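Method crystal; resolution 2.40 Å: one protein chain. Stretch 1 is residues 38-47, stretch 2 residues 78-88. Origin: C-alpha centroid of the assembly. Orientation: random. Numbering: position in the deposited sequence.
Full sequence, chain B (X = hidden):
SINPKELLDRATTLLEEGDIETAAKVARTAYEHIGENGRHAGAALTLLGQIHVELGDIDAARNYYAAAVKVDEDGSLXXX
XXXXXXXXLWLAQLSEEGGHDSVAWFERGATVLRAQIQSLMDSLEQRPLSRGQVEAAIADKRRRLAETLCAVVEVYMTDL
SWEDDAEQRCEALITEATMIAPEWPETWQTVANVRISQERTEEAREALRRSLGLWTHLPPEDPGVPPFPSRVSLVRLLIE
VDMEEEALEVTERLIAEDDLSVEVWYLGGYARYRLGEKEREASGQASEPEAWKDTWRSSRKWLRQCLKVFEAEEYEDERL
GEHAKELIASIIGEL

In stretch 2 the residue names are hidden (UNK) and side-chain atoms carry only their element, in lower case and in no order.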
ATOM      1  N   GLY B  38      -0.165 -33.661 -13.812  1.00 76.44           N
ATOM      2  CA  GLY B  38       0.999 -33.010 -14.383  1.00 74.25           C
ATOM      3  C   GLY B  38       2.043 -32.586 -13.367  1.00 74.97           C
ATOM      4  O   GLY B  38       1.760 -32.413 -12.179  1.00 76.41           O
ATOM      5  N   ARG B  39       3.262 -32.408 -13.863  1.00 75.28           N
ATOM      6  CA  ARG B  39       4.410 -32.009 -13.061  1.00 73.91           C
ATOM      7  C   ARG B  39       4.173 -30.646 -12.401  1.00 68.02           C
ATOM      8  O   ARG B  39       4.464 -30.461 -11.217  1.00 63.75           O
ATOM      9  CB  ARG B  39       5.639 -31.955 -13.978  1.00 79.98           C
ATOM     10  CG  ARG B  39       6.992 -31.859 -13.292  1.00 80.62           C
ATOM     11  CD  ARG B  39       8.125 -32.103 -14.306  1.00 79.84           C
ATOM     12  NE  ARG B  39       9.453 -31.919 -13.718  1.00 77.63           N
ATOM     13  CZ  ARG B  39      10.203 -30.828 -13.856  1.00 77.85           C
ATOM     14  NH1 ARG B  39       9.781 -29.799 -14.579  1.00 79.86           N
ATOM     15  NH2 ARG B  39      11.394 -30.767 -13.275  1.00 78.72           N
ATOM     16  N   HIS B  40       3.635 -29.703 -13.173  1.00 66.72           N
ATOM     17  CA  HIS B  40       3.428 -28.329 -12.703  1.00 67.42           C
ATOM     18  C   HIS B  40       1.991 -28.054 -12.264  1.00 62.67           C
ATOM     19  O   HIS B  40       1.554 -26.905 -12.250  1.00 62.43           O
ATOM     20  CB  HIS B  40       3.808 -27.329 -13.800  1.00 69.21           C
ATOM     21  CG  HIS B  40       5.277 -27.078 -13.911  1.00 73.52           C
ATOM     22  ND1 HIS B  40       6.127 -27.927 -14.585  1.00 75.97           N
ATOM     23  CD2 HIS B  40       6.047 -26.070 -13.439  1.00 75.55           C
ATOM     24  CE1 HIS B  40       7.359 -27.455 -14.523  1.00 76.85           C
ATOM     25  NE2 HIS B  40       7.338 -26.327 -13.833  1.00 75.89           N
ATOM     26  N   ALA B  41       1.256 -29.101 -11.906  1.00 63.64           N
ATOM     27  CA  ALA B  41      -0.145 -28.949 -11.520  1.00 66.34           C
ATOM     28  C   ALA B  41      -0.301 -28.005 -10.323  1.00 62.35           C
ATOM     29  O   ALA B  41      -1.150 -27.112 -10.335  1.00 63.30           O
ATOM     30  CB  ALA B  41      -0.758 -30.306 -11.216  1.00 70.04           C
ATOM     31  N   GLY B  42       0.539 -28.184  -9.311  1.00 59.60           N
ATOM     32  CA  GLY B  42       0.475 -27.361  -8.119  1.00 62.87           C
ATOM     33  C   GLY B  42       0.713 -25.892  -8.399  1.00 64.23           C
ATOM     34  O   GLY B  42      -0.035 -25.028  -7.935  1.00 63.19           O
ATOM     35  N   ALA B  43       1.764 -25.606  -9.156  1.00 65.61           N
ATOM     36  CA  ALA B  43       2.103 -24.233  -9.504  1.00 61.55           C
ATOM     37  C   ALA B  43       1.017 -23.627 -10.384  1.00 57.51           C
ATOM     38  O   ALA B  43       0.682 -22.456 -10.246  1.00 57.32           O
ATOM     39  CB  ALA B  43       3.447 -24.190 -10.214  1.00 61.02           C
ATOM     40  N   ALA B  44       0.467 -24.434 -11.287  1.00 56.12           N
ATOM     41  CA  ALA B  44      -0.569 -23.965 -12.202  1.00 55.40           C
ATOM     42  C   ALA B  44      -1.860 -23.620 -11.460  1.00 59.64           C
ATOM     43  O   ALA B  44      -2.484 -22.589 -11.717  1.00 59.06           O
ATOM     44  CB  ALA B  44      -0.842 -25.008 -13.264  1.00 53.09           C
ATOM     45  N   LEU B  45      -2.263 -24.494 -10.548  1.00 61.50           N
ATOM     46  CA  LEU B  45      -3.464 -24.260  -9.759  1.00 59.41           C
ATOM     47  C   LEU B  45      -3.254 -23.086  -8.807  1.00 59.19           C
ATOM     48  O   LEU B  45      -4.165 -22.292  -8.575  1.00 58.51           O
ATOM     49  CB  LEU B  45      -3.842 -25.530  -8.998  1.00 57.68           C
ATOM     50  CG  LEU B  45      -4.291 -26.680  -9.899  1.00 59.83           C
ATOM     51  CD1 LEU B  45      -4.216 -28.018  -9.169  1.00 61.35           C
ATOM     52  CD2 LEU B  45      -5.699 -26.416 -10.414  1.00 59.07           C
ATOM     53  N   THR B  46      -2.046 -22.968  -8.267  1.00 59.13           N
ATOM     54  CA  THR B  46      -1.707 -21.838  -7.412  1.00 55.25           C
ATOM     55  C   THR B  46      -1.899 -20.536  -8.179  1.00 60.63           C
ATOM     56  O   THR B  46      -2.522 -19.597  -7.676  1.00 62.23           O
ATOM     57  CB  THR B  46      -0.253 -21.934  -6.919  1.00 52.31           C
ATOM     58  OG1 THR B  46      -0.126 -23.053  -6.040  1.00 58.61           O
ATOM     59  CG2 THR B  46       0.171 -20.680  -6.177  1.00 48.93           C
ATOM     60  N   LEU B  47      -1.373 -20.493  -9.403  1.00 58.97           N
ATOM     61  CA  LEU B  47      -1.445 -19.297 -10.231  1.00 57.32           C
ATOM     62  C   LEU B  47      -2.888 -18.943 -10.552  1.00 56.55           C
ATOM     63  O   LEU B  47      -3.289 -17.785 -10.460  1.00 55.62           O
ATOM     64  CB  LEU B  47      -0.659 -19.500 -11.524  1.00 58.31           C
ATOM     65  CG  LEU B  47      -0.705 -18.353 -12.531  1.00 57.56           C
ATOM     66  CD1 LEU B  47      -0.152 -17.085 -11.919  1.00 55.13           C
ATOM     67  CD2 LEU B  47       0.075 -18.723 -13.784  1.00 62.18           C
ATOM     68  N   UNK B  78       9.136 -28.670  -4.670  1.00 75.18           N
ATOM     69  CA  UNK B  78       9.771 -27.366  -4.904  1.00 73.86           C
ATOM     70  C   UNK B  78       8.735 -26.333  -5.307  1.00 72.77           C
ATOM     71  O   UNK B  78       7.820 -26.679  -6.058  1.00 69.88           O
ATOM     72  c   UNK B  78      10.721 -27.634  -6.079  1.00 74.56           C
ATOM     73  c   UNK B  78       9.685 -29.716  -5.552  1.00 74.46           C
ATOM     74  c   UNK B  78      10.943 -29.099  -6.080  1.00 75.21           C
ATOM     75  N   UNK B  79       8.878 -25.100  -4.823  1.00 75.83           N
ATOM     76  CA  UNK B  79       7.901 -24.042  -5.074  1.00 77.02           C
ATOM     77  C   UNK B  79       7.594 -23.905  -6.557  1.00 75.14           C
ATOM     78  O   UNK B  79       6.472 -23.574  -6.945  1.00 73.86           O
ATOM     79  c   UNK B  79       8.406 -22.694  -4.544  1.00 84.40           C
ATOM     80  o   UNK B  79       8.691 -20.161  -3.427  1.00 98.83           O
ATOM     81  c   UNK B  79       8.237 -22.488  -3.039  1.00 92.93           C
ATOM     82  o   UNK B  79       7.795 -20.711  -1.502  1.00 99.35           O
ATOM     83  c   UNK B  79       8.244 -21.015  -2.630  1.00 98.08           C
ATOM     84  N   UNK B  80       8.602 -24.169  -7.380  1.00 76.56           N
ATOM     85  CA  UNK B  80       8.493 -23.991  -8.822  1.00 76.80           C
ATOM     86  C   UNK B  80       7.518 -24.995  -9.441  1.00 72.12           C
ATOM     87  O   UNK B  80       6.850 -24.691 -10.433  1.00 71.90           O
ATOM     88  c   UNK B  80       9.833 -24.813 -11.894  1.00 91.73           C
ATOM     89  o   UNK B  80       9.220 -24.610 -12.962  1.00 90.87           O
ATOM     90  c   UNK B  80       9.881 -24.124  -9.459  1.00 83.82           C
ATOM     91  c   UNK B  80       9.961 -23.669 -10.908  1.00 88.95           C
ATOM     92  o   UNK B  80      10.352 -25.911 -11.605  1.00 96.09           O
ATOM     93  N   UNK B  81       7.433 -26.186  -8.850  1.00 66.61           N
ATOM     94  CA  UNK B  81       6.552 -27.234  -9.357  1.00 64.18           C
ATOM     95  C   UNK B  81       5.196 -27.255  -8.654  1.00 66.41           C
ATOM     96  O   UNK B  81       4.161 -27.378  -9.310  1.00 67.18           O
ATOM     97  c   UNK B  81       8.535 -28.799  -9.983  1.00 67.02           C
ATOM     98  c   UNK B  81       7.222 -28.603  -9.218  1.00 65.23           C
ATOM     99  c   UNK B  81       8.356 -28.533 -11.473  1.00 65.35           C
ATOM    100  c   UNK B  81       9.087 -30.199  -9.757  1.00 67.78           C
ATOM    101  N   UNK B  82       5.210 -27.134  -7.325  1.00 66.06           N
ATOM    102  CA  UNK B  82       4.020 -27.334  -6.512  1.00 68.28           C
ATOM    103  C   UNK B  82       3.324 -26.076  -6.011  1.00 70.33           C
ATOM    104  O   UNK B  82       2.249 -26.160  -5.410  1.00 70.93           O
ATOM    105  N   UNK B  83       3.932 -24.915  -6.236  1.00 69.27           N
ATOM    106  CA  UNK B  83       3.316 -23.649  -5.878  1.00 66.54           C
ATOM    107  C   UNK B  83       3.833 -23.027  -4.591  1.00 63.66           C
ATOM    108  O   UNK B  83       3.884 -21.802  -4.478  1.00 62.51           O
ATOM    109  N   UNK B  84       4.203 -23.858  -3.619  1.00 62.13           N
ATOM    110  CA  UNK B  84       4.722 -23.371  -2.352  1.00 62.71           C
ATOM    111  C   UNK B  84       3.658 -23.283  -1.268  1.00 63.90           C
ATOM    112  O   UNK B  84       2.514 -23.682  -1.477  1.00 64.14           O
ATOM    113  N   UNK B  85       4.031 -22.746  -0.098  1.00 62.96           N
ATOM    114  CA  UNK B  85       3.137 -22.701   1.067  1.00 63.87           C
ATOM    115  C   UNK B  85       1.971 -21.721   0.915  1.00 62.97           C
ATOM    116  O   UNK B  85       1.043 -21.749   1.729  1.00 63.39           O
ATOM    117  c   UNK B  85       5.143 -21.485   1.516  1.00 63.75           C
ATOM    118  c   UNK B  85       4.067 -22.252   2.196  1.00 65.02           C
ATOM    119  c   UNK B  85       5.340 -22.132   0.183  1.00 62.60           C
ATOM    120  N   UNK B  86       2.025 -20.887  -0.120  1.00 59.94           N
ATOM    121  CA  UNK B  86       1.051 -19.823  -0.352  1.00 61.47           C
ATOM    122  C   UNK B  86      -0.384 -20.337  -0.347  1.00 59.84           C
ATOM    123  O   UNK B  86      -1.276 -19.705   0.228  1.00 56.31           O
ATOM    124  c   UNK B  86       0.636 -17.470  -3.473  1.00 78.78           C
ATOM    125  o   UNK B  86      -0.319 -16.931  -4.078  1.00 77.37           O
ATOM    126  c   UNK B  86       0.396 -18.008  -2.068  1.00 74.28           C
ATOM    127  o   UNK B  86       1.775 -17.592  -3.973  1.00 83.36           O
ATOM    128  c   UNK B  86       1.354 -19.131  -1.689  1.00 70.07           C
ATOM    129  N   UNK B  87      -0.604 -21.484  -0.982  1.00 59.02           N
ATOM    130  CA  UNK B  87      -1.946 -22.055  -1.085  1.00 59.36           C
ATOM    131  C   UNK B  87      -2.568 -22.391   0.279  1.00 57.53           C
ATOM    132  O   UNK B  87      -3.784 -22.286   0.450  1.00 60.34           O
ATOM    133  c   UNK B  87       0.129 -26.566  -2.239  1.00 73.95           C
ATOM    134  c   UNK B  87      -0.958 -24.384  -1.552  1.00 63.99           C
ATOM    135  c   UNK B  87      -1.933 -23.299  -1.979  1.00 60.76           C
ATOM    136  c   UNK B  87      -0.881 -25.488  -2.604  1.00 70.73           C
ATOM    137  n   UNK B  87       1.542 -26.100  -2.353  1.00 75.53           N
ATOM    138  N   UNK B  88      -1.746 -22.799   1.243  1.00 54.09           N
ATOM    139  CA  UNK B  88      -2.253 -23.114   2.576  1.00 57.58           C
ATOM    140  C   UNK B  88      -2.721 -21.844   3.269  1.00 57.11           C
ATOM    141  O   UNK B  88      -3.769 -21.825   3.915  1.00 57.60           O
ATOM    142  c   UNK B  88      -0.703 -25.105   2.858  1.00 61.34           C
ATOM    143  c   UNK B  88      -1.473 -26.247   2.977  1.00 63.17           C
ATOM    144  c   UNK B  88      -1.178 -23.800   3.424  1.00 59.66           C
ATOM    145  c   UNK B  88       0.957 -26.389   1.685  1.00 63.71           C
ATOM    146  c   UNK B  88       0.515 -25.189   2.208  1.00 62.18           C
ATOM    147  c   UNK B  88       0.179 -27.522   1.811  1.00 64.42           C
ATOM    148  c   UNK B  88      -1.037 -27.452   2.455  1.00 64.95           C
TER
HETATM  149  O   HOH W   1       0.795 -22.489  -3.376  1.00 60.65           O

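Position 78 has three side-chain carbons that close a ring onto the backbone N and touch nothing on stretch 1. It is Pro-78, set at the N-cap of a short helix, where its O accepts from the N of position 81 and the N of position 82.

At position 79 three carbons end in two oxygens, and CA-to-CB points away from stretch 1. Three carbons with a terminal carboxylate make Glu-79, whose side chain plays no part in the contact.

Position 80 has the same set, three carbons with two oxygens on the third, but here one oxygen comes to 2.7 Å from His-40 NE2, near the plane of the imidazole ring. This is Glu-80. CA-to-CB runs sideways, and the end of the side chain turns nearer, so that OE1 accepts a nearly straight hydrogen bond from NE2.

Position 81 carries four carbons forked at the second, and one end carbon lies over a face of the His-40 ring and over a face of the Arg-39 guanidinium. This is Leu-81. Its CD2 is 3.6 Å from the His-40 ring centroid, a CH-pi contact, and 3.6 Å from Arg-39 NH1. One methyl thus serves two flat groups, while the backbone O of Leu-81 takes a hydrogen bond from Ala-43 N at 3.0 Å.

Position 82 has no side-chain atoms and is Gly-82. A CB would point away from stretch 1, so this contact does not demand its absence. The close approach is by backbone: CA of Gly-42 lies 3.9 Å from CA of Gly-82, and Gly-42 CA meets Gly-82 O at 3.5 Å in a CA-H...O contact.

Position 83 is also bare, with phi of 101° as the chain leaves the helix. Gly-83 is called for twice: a CB would jam against the preceding carbonyl and would fall 2.1 Å from Thr-46 OG1.

Position 84, again without side-chain atoms, is Gly-84. At phi 96° and psi -175° a CB would jam against the carbonyl O of the residue before, which calls for glycine, and it would clash with the ring that follows, although stretch 1 is out of range.

At 85 three carbons close onto N, giving Pro-85, clear of stretch 1.

Position 86 shows three carbons, the third carrying two oxygens. CA-to-CB points toward stretch 1, and one oxygen stops 4.1 Å from Thr-46 CG2; this is Glu-86.

Position 87 has four carbons in a row ending in nitrogen, one carbon 4.3 Å from Thr-46 OG1. It is Lys-87, whose NZ donates to Gly-82 O at 3.1 Å and Gly-84 O at 2.7 Å, tying the glycine turn to the next helix.

Position 88, one carbon and a six-carbon ring, is Phe-88, out of reach.

The rule is backbone proximity bought with glycine. On stretch 1 Gly-42 pays as well, since a CB there would sit 2.5 Å from Gly-82 O. Thr-46 OG1 is held by Gly-42 O at 2.7 Å and receives a water that also donates to Gly-84 O, while Glu-80 and Leu-81 fix His-40 by edge and face.

Stretch 2 (78-88) PEELGGGPEKF
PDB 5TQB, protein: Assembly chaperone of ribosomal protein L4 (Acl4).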